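Local coordinates for protein catechol 1,2-dioxygenase (PDB 1DMH) that catalyses the Fe(3+)-dependent intradiol cleavage of catechol by O2 to cis,cis-muconate, as a homodimer joined by a helical zipper, at residues F163-D168 with N177-I182; V118-M123 with R191-L196. All coordinates share one frame; numbering follows the deposited sequence.

Contact 1 of 2, residues F163-D168 with N177-I182; sequences FYSHFD and NMRRSI. With FE (Fe (III) ion), chain C; MCT (4-methylcatechol), chain D.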
loop_
_atom_site.group_PDB
_atom_site.type_symbol
_atom_site.label_atom_id
_atom_site.label_comp_id
_atom_site.label_asym_id
_atom_site.label_seq_id
_atom_site.Cartn_x
_atom_site.Cartn_y
_atom_site.Cartn_z
ATOM N N PHE A 163 14.229 -19.611 -7.090
ATOM C CA PHE A 163 12.783 -19.730 -6.906
ATOM C C PHE A 163 12.397 -20.776 -5.864
ATOM O O PHE A 163 13.049 -21.817 -5.731
ATOM C CB PHE A 163 12.111 -20.086 -8.234
ATOM C CG PHE A 163 12.304 -19.061 -9.282
ATOM C CD1 PHE A 163 12.395 -17.713 -8.938
ATOM C CD2 PHE A 163 12.421 -19.427 -10.608
ATOM C CE1 PHE A 163 12.609 -16.731 -9.909
ATOM C CE2 PHE A 163 12.635 -18.465 -11.587
ATOM C CZ PHE A 163 12.731 -17.104 -11.232
ATOM N N TYR A 164 11.316 -20.474 -5.145
ATOM C CA TYR A 164 10.765 -21.339 -4.111
ATOM C C TYR A 164 9.504 -22.003 -4.630
ATOM O O TYR A 164 8.796 -21.428 -5.468
ATOM C CB TYR A 164 10.347 -20.535 -2.873
ATOM C CG TYR A 164 11.463 -19.951 -2.029
ATOM C CD1 TYR A 164 12.180 -18.810 -2.435
ATOM C CD2 TYR A 164 11.778 -20.523 -0.800
ATOM C CE1 TYR A 164 13.183 -18.267 -1.617
ATOM C CE2 TYR A 164 12.756 -20.002 0.010
ATOM C CZ TYR A 164 13.453 -18.884 -0.399
ATOM O OH TYR A 164 14.438 -18.425 0.418
ATOM N N SER A 165 9.208 -23.197 -4.121
ATOM C CA SER A 165 7.984 -23.870 -4.509
ATOM C C SER A 165 6.838 -23.000 -3.974
ATOM O O SER A 165 6.991 -22.321 -2.947
ATOM C CB SER A 165 7.926 -25.304 -3.932
ATOM O OG SER A 165 7.998 -25.351 -2.527
ATOM N N HIS A 166 5.714 -23.007 -4.696
ATOM C CA HIS A 166 4.522 -22.235 -4.359
ATOM C C HIS A 166 4.663 -20.747 -4.707
ATOM O O HIS A 166 3.700 -19.996 -4.619
ATOM C CB HIS A 166 4.161 -22.443 -2.888
ATOM C CG HIS A 166 3.887 -23.874 -2.546
ATOM N ND1 HIS A 166 2.751 -24.535 -2.962
ATOM C CD2 HIS A 166 4.657 -24.807 -1.936
ATOM C CE1 HIS A 166 2.834 -25.811 -2.624
ATOM N NE2 HIS A 166 3.980 -26.003 -2.001
ATOM N N PHE A 167 5.856 -20.317 -5.105
ATOM C CA PHE A 167 6.079 -18.918 -5.498
ATOM C C PHE A 167 6.991 -18.883 -6.716
ATOM O O PHE A 167 7.676 -17.889 -6.948
ATOM C CB PHE A 167 6.741 -18.091 -4.384
ATOM C CG PHE A 167 5.992 -18.099 -3.098
ATOM C CD1 PHE A 167 4.968 -17.186 -2.876
ATOM C CD2 PHE A 167 6.280 -19.043 -2.111
ATOM C CE1 PHE A 167 4.232 -17.206 -1.692
ATOM C CE2 PHE A 167 5.551 -19.073 -0.920
ATOM C CZ PHE A 167 4.522 -18.152 -0.712
ATOM N N ASP A 168 6.989 -19.969 -7.483
ATOM C CA ASP A 168 7.826 -20.082 -8.666
ATOM C C ASP A 168 7.121 -19.445 -9.850
ATOM O O ASP A 168 6.122 -19.972 -10.348
ATOM C CB ASP A 168 8.096 -21.547 -8.997
ATOM C CG ASP A 168 9.194 -21.709 -10.030
ATOM O OD1 ASP A 168 9.285 -20.851 -10.937
ATOM O OD2 ASP A 168 9.948 -22.703 -9.945
ATOM N N ASN A 177 8.285 -28.740 -2.707
ATOM C CA ASN A 177 9.624 -29.063 -3.167
ATOM C C ASN A 177 10.554 -28.166 -2.329
ATOM O O ASN A 177 10.288 -26.964 -2.180
ATOM C CB ASN A 177 9.790 -28.717 -4.649
ATOM C CG ASN A 177 11.111 -29.219 -5.223
ATOM O OD1 ASN A 177 11.674 -28.606 -6.138
ATOM N ND2 ASN A 177 11.594 -30.341 -4.714
ATOM N N MET A 178 11.613 -28.770 -1.777
ATOM C CA MET A 178 12.616 -28.100 -0.939
ATOM C C MET A 178 12.031 -27.479 0.337
ATOM O O MET A 178 12.500 -26.446 0.815
ATOM C CB MET A 178 13.357 -27.053 -1.774
ATOM C CG MET A 178 14.070 -27.669 -3.017
ATOM S SD MET A 178 14.811 -26.417 -4.099
ATOM C CE MET A 178 13.337 -25.432 -4.465
ATOM N N ARG A 179 11.005 -28.130 0.890
ATOM C CA ARG A 179 10.351 -27.689 2.119
ATOM C C ARG A 179 10.032 -28.958 2.935
ATOM O O ARG A 179 9.254 -29.796 2.481
ATOM C CB ARG A 179 9.030 -26.954 1.811
ATOM C CG ARG A 179 9.138 -25.635 1.039
ATOM C CD ARG A 179 7.735 -25.113 0.671
ATOM N NE ARG A 179 7.749 -23.873 -0.111
ATOM C CZ ARG A 179 8.036 -22.668 0.388
ATOM N NH1 ARG A 179 8.336 -22.532 1.682
ATOM N NH2 ARG A 179 7.998 -21.598 -0.405
ATOM N N ARG A 180 10.613 -29.100 4.125
ATOM C CA ARG A 180 10.345 -30.271 4.960
ATOM C C ARG A 180 10.352 -29.937 6.446
ATOM O O ARG A 180 10.920 -28.920 6.868
ATOM C CB ARG A 180 11.406 -31.356 4.738
ATOM C CG ARG A 180 11.413 -32.054 3.387
ATOM C CD ARG A 180 10.161 -32.896 3.145
ATOM N NE ARG A 180 10.276 -33.605 1.878
ATOM C CZ ARG A 180 10.037 -33.084 0.677
ATOM N NH1 ARG A 180 9.592 -31.839 0.548
ATOM N NH2 ARG A 180 10.190 -33.840 -0.409
ATOM N N SER A 181 9.720 -30.804 7.237
ATOM C CA SER A 181 9.734 -30.678 8.690
ATOM C C SER A 181 10.448 -31.927 9.151
ATOM O O SER A 181 10.117 -33.024 8.711
ATOM C CB SER A 181 8.329 -30.674 9.283
ATOM O OG SER A 181 7.667 -29.481 8.948
ATOM N N ILE A 182 11.438 -31.766 10.009
ATOM C CA ILE A 182 12.168 -32.911 10.516
ATOM C C ILE A 182 12.136 -32.949 12.024
ATOM O O ILE A 182 12.425 -31.963 12.689
ATOM C CB ILE A 182 13.616 -32.906 10.016
ATOM C CG1 ILE A 182 13.570 -32.982 8.497
ATOM C CG2 ILE A 182 14.419 -34.086 10.614
ATOM C CD1 ILE A 182 14.855 -33.128 7.917
HETATM FE FE FE C . 14.610 -16.850 1.503
HETATM C C1 MCT D . 12.995 -12.064 1.150
HETATM C C2 MCT D . 13.292 -13.029 2.128
HETATM C C3 MCT D . 13.653 -14.324 1.699
HETATM O O3 MCT D . 13.948 -15.276 2.640
HETATM C C4 MCT D . 13.718 -14.658 0.357
HETATM O O4 MCT D . 14.080 -15.933 -0.004
HETATM C C5 MCT D . 13.433 -13.735 -0.613
HETATM C C6 MCT D . 13.051 -12.363 -0.188
HETATM C C MCT D . 12.595 -10.644 1.593
HETATM O O HOH W 1 11.006 -24.015 -1.968
HETATM O O HOH W 2 12.536 -15.322 1.538
#
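This contact backs the ferric site of the intradiol dioxygenase: a type II beta turn from Tyr164 to Phe167, closed by Phe167 N bonding to Tyr164 O, brings the ligand Tyr164 up against the start of strand 179-183. The phenol oxygen Tyr164 OH binds FE at 1.9 Å, and 4-methylcatechol chelates the same ion through O3 and O4; in this complex His224 and His226 are the other protein ligands. Next in the turn, Ser165 is held by Arg179, whose chain runs extended from CG to NE and meets the serine side-on with two nitrogens. Arg179 NH2 donates to the backbone oxygen Ser165 O at 2.8 Å, nearly straight (162°) and in the plane of the guanidinium. Arg179 NE reaches Ser165 OG at 2.8 Å through a more bent bond, and adds a weak, longer one to Ser165 O. With chi1 59°, Ser165 OG sits between its own backbone N and carbonyl carbon, and from there it donates onto a lone pair of Asn177 O. Water 1 spans the same gap, accepting from Ser165 N and donating to Asn177 O.

Aromatic groups gather round the buried guanidinium. Its NH2 comes to the edge of the Phe167 ring, 3.5 Å from Phe167 CD2, with the two planes 63° apart, while Arg179 NE lies at the edge of the His166 imidazole, whose NE2 is hydrogen-bonded to Phe176 N. Arg179 NH1 bonds to Leu109 O, which further fixes the group's rotation. The bonds to Ser165 O and OG tie the backbone next to Tyr164 to strand 179-183, consistent with a second-shell role for Arg179. At the root of the iron-binding side chain, which Arg179 crosses at about a right angle, Arg179 NH2 lies 3.6 Å from Tyr164 CB.

Contact 2 of 2, residues V118-M123 with R191-L196; sequences VGYARM and RVRTIL
Strands 120-122 and 191-195 run parallel, their axes approaching to 4.7 Å and 11° from exact alignment, as neighbours in the mixed beta-sheet of the dioxygenase domain. Tyr120 pairs with Arg191, Ala121 with Val192 and Arg122 with Arg193. The hydrogen bonding firms up along the pair: Arg191 N to Gly119 O and Ala121 N to Arg191 O are weak, whereas Arg193 N to Ala121 O and Met123 N to Arg193 O (2.7 Å, 163°) are well directed.

On the face that carries Tyr120, Arg122, Arg191 and Arg193, Arg122 and Arg193 extend side by side with CG anti to the backbone N. Their guanidiniums stack flat, planes 9° apart and centres 4.1 Å apart, with Arg122 NH1 over one face of Arg193. Salt bridges from Arg122 to Asp124 and from Arg193 to Glu280 would offset the repulsion of the like charges. The Tyr120 ring lies alongside Arg193, its OH 3.9 Å from Arg193 CB.

Beyond the strand end, Met123 turns into the buried side. Its CB packs on Thr194, whose OG1 bonds to His157, and the chain, bent at chi3, sets Met123 SD 3.9 Å from Val192 CG2.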
loop_
_atom_site.group_PDB
_atom_site.type_symbol
_atom_site.label_atom_id
_atom_site.label_comp_id
_atom_site.label_asym_id
_atom_site.label_seq_id
_atom_site.Cartn_x
_atom_site.Cartn_y
_atom_site.Cartn_z
ATOM N N VAL A 118 11.061 -38.293 10.736
ATOM C CA VAL A 118 11.996 -38.275 11.842
ATOM C C VAL A 118 13.428 -38.427 11.385
ATOM O O VAL A 118 13.734 -39.305 10.569
ATOM C CB VAL A 118 11.706 -39.406 12.865
ATOM C CG1 VAL A 118 12.756 -39.360 14.009
ATOM C CG2 VAL A 118 10.300 -39.278 13.409
ATOM N N GLY A 119 14.281 -37.548 11.918
ATOM C CA GLY A 119 15.712 -37.553 11.661
ATOM C C GLY A 119 16.291 -37.304 10.278
ATOM O O GLY A 119 17.384 -36.762 10.182
ATOM N N TYR A 120 15.572 -37.678 9.222
ATOM C CA TYR A 120 16.082 -37.560 7.860
ATOM C C TYR A 120 15.002 -37.412 6.789
ATOM O O TYR A 120 13.892 -37.912 6.929
ATOM C CB TYR A 120 16.918 -38.817 7.530
ATOM C CG TYR A 120 17.257 -38.963 6.061
ATOM C CD1 TYR A 120 18.278 -38.210 5.483
ATOM C CD2 TYR A 120 16.461 -39.745 5.217
ATOM C CE1 TYR A 120 18.492 -38.214 4.099
ATOM C CE2 TYR A 120 16.669 -39.754 3.820
ATOM C CZ TYR A 120 17.687 -38.980 3.274
ATOM O OH TYR A 120 17.877 -38.950 1.908
ATOM N N ALA A 121 15.348 -36.729 5.707
ATOM C CA ALA A 121 14.457 -36.571 4.567
ATOM C C ALA A 121 15.256 -35.989 3.430
ATOM O O ALA A 121 16.255 -35.297 3.648
ATOM C CB ALA A 121 13.301 -35.630 4.886
ATOM N N ARG A 122 14.845 -36.315 2.216
ATOM C CA ARG A 122 15.462 -35.705 1.059
ATOM C C ARG A 122 14.433 -34.596 0.763
ATOM O O ARG A 122 13.234 -34.853 0.750
ATOM C CB ARG A 122 15.575 -36.671 -0.118
ATOM C CG ARG A 122 15.950 -35.905 -1.375
ATOM C CD ARG A 122 16.345 -36.780 -2.533
ATOM N NE ARG A 122 16.590 -35.920 -3.677
ATOM C CZ ARG A 122 17.078 -36.330 -4.841
ATOM N NH1 ARG A 122 17.386 -37.611 -5.029
ATOM N NH2 ARG A 122 17.235 -35.455 -5.822
ATOM N N MET A 123 14.889 -33.369 0.547
ATOM C CA MET A 123 13.969 -32.251 0.333
ATOM C C MET A 123 13.588 -31.897 -1.087
ATOM O O MET A 123 12.550 -31.276 -1.317
ATOM C CB MET A 123 14.552 -30.983 0.949
ATOM C CG MET A 123 14.967 -31.128 2.375
ATOM S SD MET A 123 15.552 -29.538 3.008
ATOM C CE MET A 123 14.106 -28.485 2.760
ATOM N N ARG A 191 18.988 -34.381 9.582
ATOM C CA ARG A 191 19.864 -34.512 8.451
ATOM C C ARG A 191 18.998 -34.481 7.220
ATOM O O ARG A 191 17.958 -35.143 7.168
ATOM C CB ARG A 191 20.622 -35.828 8.537
ATOM C CG ARG A 191 21.550 -36.089 7.371
ATOM C CD ARG A 191 22.226 -37.433 7.553
ATOM N NE ARG A 191 22.878 -37.907 6.329
ATOM C CZ ARG A 191 24.165 -37.724 6.030
ATOM N NH1 ARG A 191 24.967 -37.090 6.893
ATOM N NH2 ARG A 191 24.654 -38.201 4.873
ATOM N N VAL A 192 19.379 -33.676 6.238
ATOM C CA VAL A 192 18.593 -33.646 5.025
ATOM C C VAL A 192 19.477 -33.699 3.827
ATOM O O VAL A 192 20.641 -33.307 3.886
ATOM C CB VAL A 192 17.727 -32.372 4.886
ATOM C CG1 VAL A 192 16.746 -32.329 5.967
ATOM C CG2 VAL A 192 18.595 -31.127 4.917
ATOM N N ARG A 193 18.922 -34.229 2.750
ATOM C CA ARG A 193 19.619 -34.245 1.483
ATOM C C ARG A 193 18.791 -33.278 0.603
ATOM O O ARG A 193 17.568 -33.425 0.482
ATOM C CB ARG A 193 19.643 -35.648 0.867
ATOM C CG ARG A 193 20.075 -35.591 -0.586
ATOM C CD ARG A 193 20.226 -36.946 -1.251
ATOM N NE ARG A 193 20.419 -36.714 -2.676
ATOM C CZ ARG A 193 20.767 -37.643 -3.555
ATOM N NH1 ARG A 193 20.963 -38.880 -3.155
ATOM N NH2 ARG A 193 20.930 -37.321 -4.831
ATOM N N THR A 194 19.444 -32.272 0.024
ATOM C CA THR A 194 18.737 -31.328 -0.827
ATOM C C THR A 194 19.750 -30.799 -1.860
ATOM O O THR A 194 20.672 -31.534 -2.234
ATOM C CB THR A 194 18.137 -30.191 0.023
ATOM O OG1 THR A 194 17.322 -29.364 -0.807
ATOM C CG2 THR A 194 19.223 -29.361 0.681
ATOM N N ILE A 195 19.570 -29.576 -2.361
ATOM C CA ILE A 195 20.549 -29.008 -3.291
ATOM C C ILE A 195 20.957 -27.621 -2.781
ATOM O O ILE A 195 20.233 -27.012 -1.986
ATOM C CB ILE A 195 19.995 -28.850 -4.747
ATOM C CG1 ILE A 195 18.765 -27.948 -4.742
ATOM C CG2 ILE A 195 19.673 -30.212 -5.357
ATOM C CD1 ILE A 195 18.269 -27.598 -6.124
ATOM N N LEU A 196 22.115 -27.137 -3.218
ATOM C CA LEU A 196 22.577 -25.805 -2.824
ATOM C C LEU A 196 21.709 -24.762 -3.488
ATOM O O LEU A 196 21.534 -24.774 -4.700
ATOM C CB LEU A 196 24.009 -25.538 -3.270
ATOM C CG LEU A 196 25.147 -25.747 -2.289
ATOM C CD1 LEU A 196 26.427 -25.319 -2.992
ATOM C CD2 LEU A 196 24.948 -24.913 -1.035
#

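In the fold
From the N-terminal helices the chain enters the dioxygenase domain and first passes 118-123, then 163-168, 177-182 and finally 191-196. Contact 2 closes a long loop of 67 residues, and contact 1, bridging only eight, is nested within it. Strands 179-183 and 189-195 follow each other in the chain and belong to one mixed sheet, so the metal-bearing loop of contact 1 is tied to the same framework as contact 2. The contacts, with centres about 12 Å apart, meet directly: Met178 N lies 2.7 Å from Met123 O, a probable hydrogen bond, and the side chains of Ile182 and Val192 pack together.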